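Local coordinates for predicted protein (Phaeodactylum tricornutum CCAP 1055/1, PDB 5Z5M), which catalyses the conversion of 5-hydroxyisourate to (S)-allantoin as a natural fusion of an HIU hydrolase with an OHCU decarboxylase, at the interface of chains A and B and the interface of chains A and C. Sequence-based numbering; all coordinates share one arbitrary frame. Chains: chain A/B/C, Predicted protein.

Contact 1: the interface of chains A and B. Residues chain A 130, 132, 164, 168, 240, 275-276; chain B 261-263.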
# COMPACT_ATOMS: atom_id res chain seq x y z
N ALA A 130 -12.31 -20.75 -16.89
CA ALA A 130 -10.95 -21.26 -16.99
C ALA A 130 -10.22 -21.13 -15.66
O ALA A 130 -9.63 -20.09 -15.37
CB ALA A 130 -10.18 -20.53 -18.08
N ARG A 132 -7.52 -23.34 -12.94
CA ARG A 132 -6.68 -24.50 -12.66
C ARG A 132 -7.09 -25.18 -11.36
O ARG A 132 -6.99 -24.58 -10.29
CB ARG A 132 -5.21 -24.09 -12.61
CG ARG A 132 -4.66 -23.67 -13.95
CD ARG A 132 -3.18 -23.39 -13.89
NE ARG A 132 -2.64 -23.14 -15.22
CZ ARG A 132 -2.14 -24.09 -16.00
NH1 ARG A 132 -2.11 -25.35 -15.60
NH2 ARG A 132 -1.66 -23.77 -17.20
N LYS A 164 -7.91 -17.99 -22.08
CA LYS A 164 -7.19 -18.56 -20.96
C LYS A 164 -7.09 -20.07 -21.12
O LYS A 164 -6.08 -20.68 -20.77
CB LYS A 164 -7.87 -18.21 -19.64
CG LYS A 164 -7.68 -16.77 -19.20
CD LYS A 164 -8.75 -16.36 -18.19
CE LYS A 164 -8.59 -17.10 -16.87
NZ LYS A 164 -9.52 -16.58 -15.83
N MET A 168 -3.78 -22.57 -21.63
CA MET A 168 -3.57 -23.80 -20.87
C MET A 168 -3.28 -24.98 -21.79
O MET A 168 -2.46 -25.83 -21.47
CB MET A 168 -4.79 -24.11 -19.99
CG MET A 168 -4.99 -23.13 -18.86
SD MET A 168 -6.47 -23.51 -17.90
CE MET A 168 -6.51 -22.10 -16.79
N VAL A 240 5.14 -22.80 -14.40
CA VAL A 240 3.77 -22.44 -14.05
C VAL A 240 3.32 -23.21 -12.80
O VAL A 240 3.54 -24.42 -12.69
CB VAL A 240 2.80 -22.73 -15.22
CG1 VAL A 240 1.34 -22.57 -14.78
CG2 VAL A 240 3.11 -21.81 -16.39
N ILE A 275 2.36 -18.23 -10.70
CA ILE A 275 3.09 -17.89 -11.92
C ILE A 275 2.37 -18.50 -13.12
O ILE A 275 2.13 -19.70 -13.17
CB ILE A 275 4.54 -18.38 -11.87
CG1 ILE A 275 5.33 -17.58 -10.82
CG2 ILE A 275 5.21 -18.26 -13.26
CD1 ILE A 275 6.66 -18.20 -10.46
N ASP A 276 2.01 -17.67 -14.09
CA ASP A 276 1.17 -18.11 -15.20
C ASP A 276 1.91 -18.24 -16.54
O ASP A 276 1.43 -18.90 -17.45
CB ASP A 276 -0.01 -17.16 -15.36
CG ASP A 276 -1.01 -17.63 -16.41
OD1 ASP A 276 -1.62 -18.70 -16.23
OD2 ASP A 276 -1.17 -16.92 -17.43
N SER B 261 -5.30 -14.23 -14.30
CA SER B 261 -4.53 -15.21 -15.05
C SER B 261 -5.08 -16.61 -14.81
O SER B 261 -5.72 -16.86 -13.78
CB SER B 261 -3.05 -15.15 -14.64
OG SER B 261 -2.47 -13.94 -15.09
N GLY B 262 -4.86 -17.52 -15.76
CA GLY B 262 -5.30 -18.90 -15.63
C GLY B 262 -4.82 -19.51 -14.33
O GLY B 262 -5.59 -20.12 -13.58
N GLN B 263 -3.52 -19.36 -14.06
CA GLN B 263 -2.98 -19.55 -12.72
C GLN B 263 -2.94 -18.17 -12.09
O GLN B 263 -2.02 -17.39 -12.36
CB GLN B 263 -1.58 -20.17 -12.76
CG GLN B 263 -0.93 -20.30 -11.39
CD GLN B 263 -1.41 -21.52 -10.62
OE1 GLN B 263 -1.44 -22.63 -11.14
NE2 GLN B 263 -1.78 -21.31 -9.37
O HOH W 1 -3.76 -16.90 -18.38
O HOH W 2 -8.21 -17.56 -13.31
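B:Gly262 and B:Gln263 push a short stretch of loop against A:Asp276, the residue that follows strand 268-275 of chain A. A direct hydrogen bond runs from the backbone N of B:Gln263 to the carboxylate oxygen OD1 of A:Asp276, 3.0 Å long and nearly straight at the hydrogen (177°). The N-H comes in from above the carboxylate plane, well tilted out of it. A:Asp276 holds CG anti to its backbone N (chi1 -175°), which sends the carboxylate out toward the loop.

Two waters add to this. Water 1 lies 2.8 Å from OD2 of A:Asp276 and also pairs with the backbone N of B:Gly262, so the one carboxylate serves two successive amides, one directly and one through water. Water 2 joins the side-chain amine NZ of A:Lys164 to the carbonyl O of B:Ser261, which it meets at 2.6 Å. The polar contacts described here meet the loop through its backbone.

Packing fills in around these bonds. The methyl CE of A:Met168, at the tip of an extended side chain, touches CA of B:Gly262 at 3.6 Å. On the other flank CB of B:Ser261 rests 3.7 Å from CG of A:Asp276. The side chains of A:Arg132 and B:Gln263 cross at about a right angle, their guanidinium and amide planes 19° apart. CD of A:Arg132 comes 3.3 Å from OE1 of B:Gln263, a van der Waals approach, while A:Val240 CG1 lies over one face of the guanidinium, toward its rim.

In the deposited assembly the patch and its two-fold twin help join chains A and B, and probably do so in the working enzyme, seating a loop of one HIU hydrolase/transthyretin-family region against residues from both family regions of its neighbour.

Contact 2: the interface of chains A and C. Residues chain A 65, 150-152; chain C 65, 68, 155, 159.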
# COMPACT_ATOMS: atom_id res chain seq x y z
N LYS A 65 -18.18 -10.99 -35.09
CA LYS A 65 -18.95 -11.32 -33.90
C LYS A 65 -19.60 -12.69 -34.07
O LYS A 65 -19.69 -13.46 -33.12
CB LYS A 65 -20.02 -10.25 -33.63
CG LYS A 65 -21.16 -10.74 -32.74
CD LYS A 65 -22.02 -9.59 -32.25
CE LYS A 65 -21.56 -9.10 -30.88
NZ LYS A 65 -21.81 -10.11 -29.82
N THR A 150 -25.12 -8.68 -17.52
CA THR A 150 -25.72 -8.53 -18.85
C THR A 150 -25.04 -9.46 -19.86
O THR A 150 -23.89 -9.87 -19.66
CB THR A 150 -25.60 -7.08 -19.35
OG1 THR A 150 -24.23 -6.79 -19.64
CG2 THR A 150 -26.12 -6.10 -18.31
N PRO A 151 -25.75 -9.81 -20.95
CA PRO A 151 -25.12 -10.68 -21.94
C PRO A 151 -23.88 -10.06 -22.59
O PRO A 151 -22.95 -10.80 -22.92
CB PRO A 151 -26.23 -10.89 -22.98
CG PRO A 151 -27.50 -10.65 -22.22
CD PRO A 151 -27.17 -9.56 -21.25
N GLU A 152 -23.85 -8.74 -22.75
CA GLU A 152 -22.71 -8.11 -23.41
C GLU A 152 -21.49 -8.08 -22.50
O GLU A 152 -20.36 -8.16 -22.99
CB GLU A 152 -23.05 -6.68 -23.88
CG GLU A 152 -23.46 -5.72 -22.78
CD GLU A 152 -24.95 -5.72 -22.52
OE1 GLU A 152 -25.65 -6.60 -23.08
OE2 GLU A 152 -25.44 -4.84 -21.77
N LYS C 65 -30.33 -6.53 -27.22
CA LYS C 65 -29.08 -6.07 -27.82
C LYS C 65 -29.34 -5.02 -28.89
O LYS C 65 -28.61 -4.04 -29.00
CB LYS C 65 -28.30 -7.24 -28.42
CG LYS C 65 -26.86 -6.87 -28.77
CD LYS C 65 -26.14 -7.99 -29.49
CE LYS C 65 -24.66 -7.67 -29.66
NZ LYS C 65 -24.45 -6.37 -30.35
N LYS C 68 -30.19 -1.75 -27.26
CA LYS C 68 -28.99 -1.13 -26.70
C LYS C 68 -28.16 -0.46 -27.80
O LYS C 68 -27.65 0.65 -27.62
CB LYS C 68 -28.14 -2.17 -25.96
CG LYS C 68 -28.74 -2.59 -24.63
CD LYS C 68 -27.92 -3.68 -23.97
CE LYS C 68 -28.64 -4.22 -22.75
NZ LYS C 68 -27.92 -5.37 -22.16
N PHE C 155 -18.41 -2.08 -27.10
CA PHE C 155 -19.85 -2.12 -26.86
C PHE C 155 -20.14 -2.00 -25.37
O PHE C 155 -21.01 -1.23 -24.95
CB PHE C 155 -20.46 -3.41 -27.43
CG PHE C 155 -21.96 -3.47 -27.32
CD1 PHE C 155 -22.75 -2.47 -27.85
CD2 PHE C 155 -22.57 -4.54 -26.69
CE1 PHE C 155 -24.13 -2.53 -27.75
CE2 PHE C 155 -23.95 -4.61 -26.59
CZ PHE C 155 -24.73 -3.60 -27.12
N LEU C 159 -21.60 1.50 -23.44
CA LEU C 159 -22.76 1.45 -22.55
C LEU C 159 -22.42 2.01 -21.16
O LEU C 159 -23.22 2.73 -20.56
CB LEU C 159 -23.28 0.03 -22.44
CG LEU C 159 -24.04 -0.43 -23.68
CD1 LEU C 159 -24.27 -1.93 -23.64
CD2 LEU C 159 -25.36 0.33 -23.81
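The phenyl ring of C:Phe155 is approached from its rim by CB of A:Glu152, 3.5 Å from CE2 of C:Phe155, slightly to the C:Leu159 side of the ring plane and not over a face. Within chain C, CD1 of C:Leu159 lies over one face of the ring and NZ of C:Lys65 over the opposite face, both offset toward the rim. The carboxylate of A:Glu152 is turned 67° from the ring plane, and its side chain crosses that of the phenylalanine at about a right angle.

CG of A:Glu152 sits between its backbone N and carbonyl carbon (chi1 60°), and a bend at chi2 (-90°) carries the carboxylate to C:Lys68. That lysine, extended beyond CG, comes tip to tip with it. NZ of C:Lys68 donates to OE1 of A:Glu152 at 2.7 Å and to its OE2 at 2.6 Å, using the syn lone pair of each, a forked salt bridge that should limit rotation of the carboxylate. CD1 of C:Leu159 packs 4.0 Å from CG of A:Glu152. An alanine in place of A:Glu152 would probably leave NZ of C:Lys68 without its partner and open a gap beside C:Leu159.

A:Lys65 and C:Lys65 slide past each other in opposite directions, their CE atoms 3.6 Å apart. NZ of A:Lys65 and NZ of C:Lys65 are 4.6 Å apart, where like charges would probably repel.

With its two-fold twin, this mixed ionic and apolar patch probably helps hold the OHCU decarboxylase regions of chains A and C together in the deposited assembly.

The C-alpha centres of contact 1 and contact 2 lie about 27 Å apart, and chain A takes part in both. Helix 151-173 of chain A runs between them: A:Glu152, near its start, faces chain C in contact 2, whereas A:Lys164 and A:Met168, farther along, face chain B in contact 1. Chain C brings residues of its own copy of that helix to contact 2. One helix thus serves two different two-fold interfaces, which fits a deposited assembly of four copies; contact 1 brings in the transthyretin-family regions, while the residues given for contact 2 lie in the decarboxylase regions.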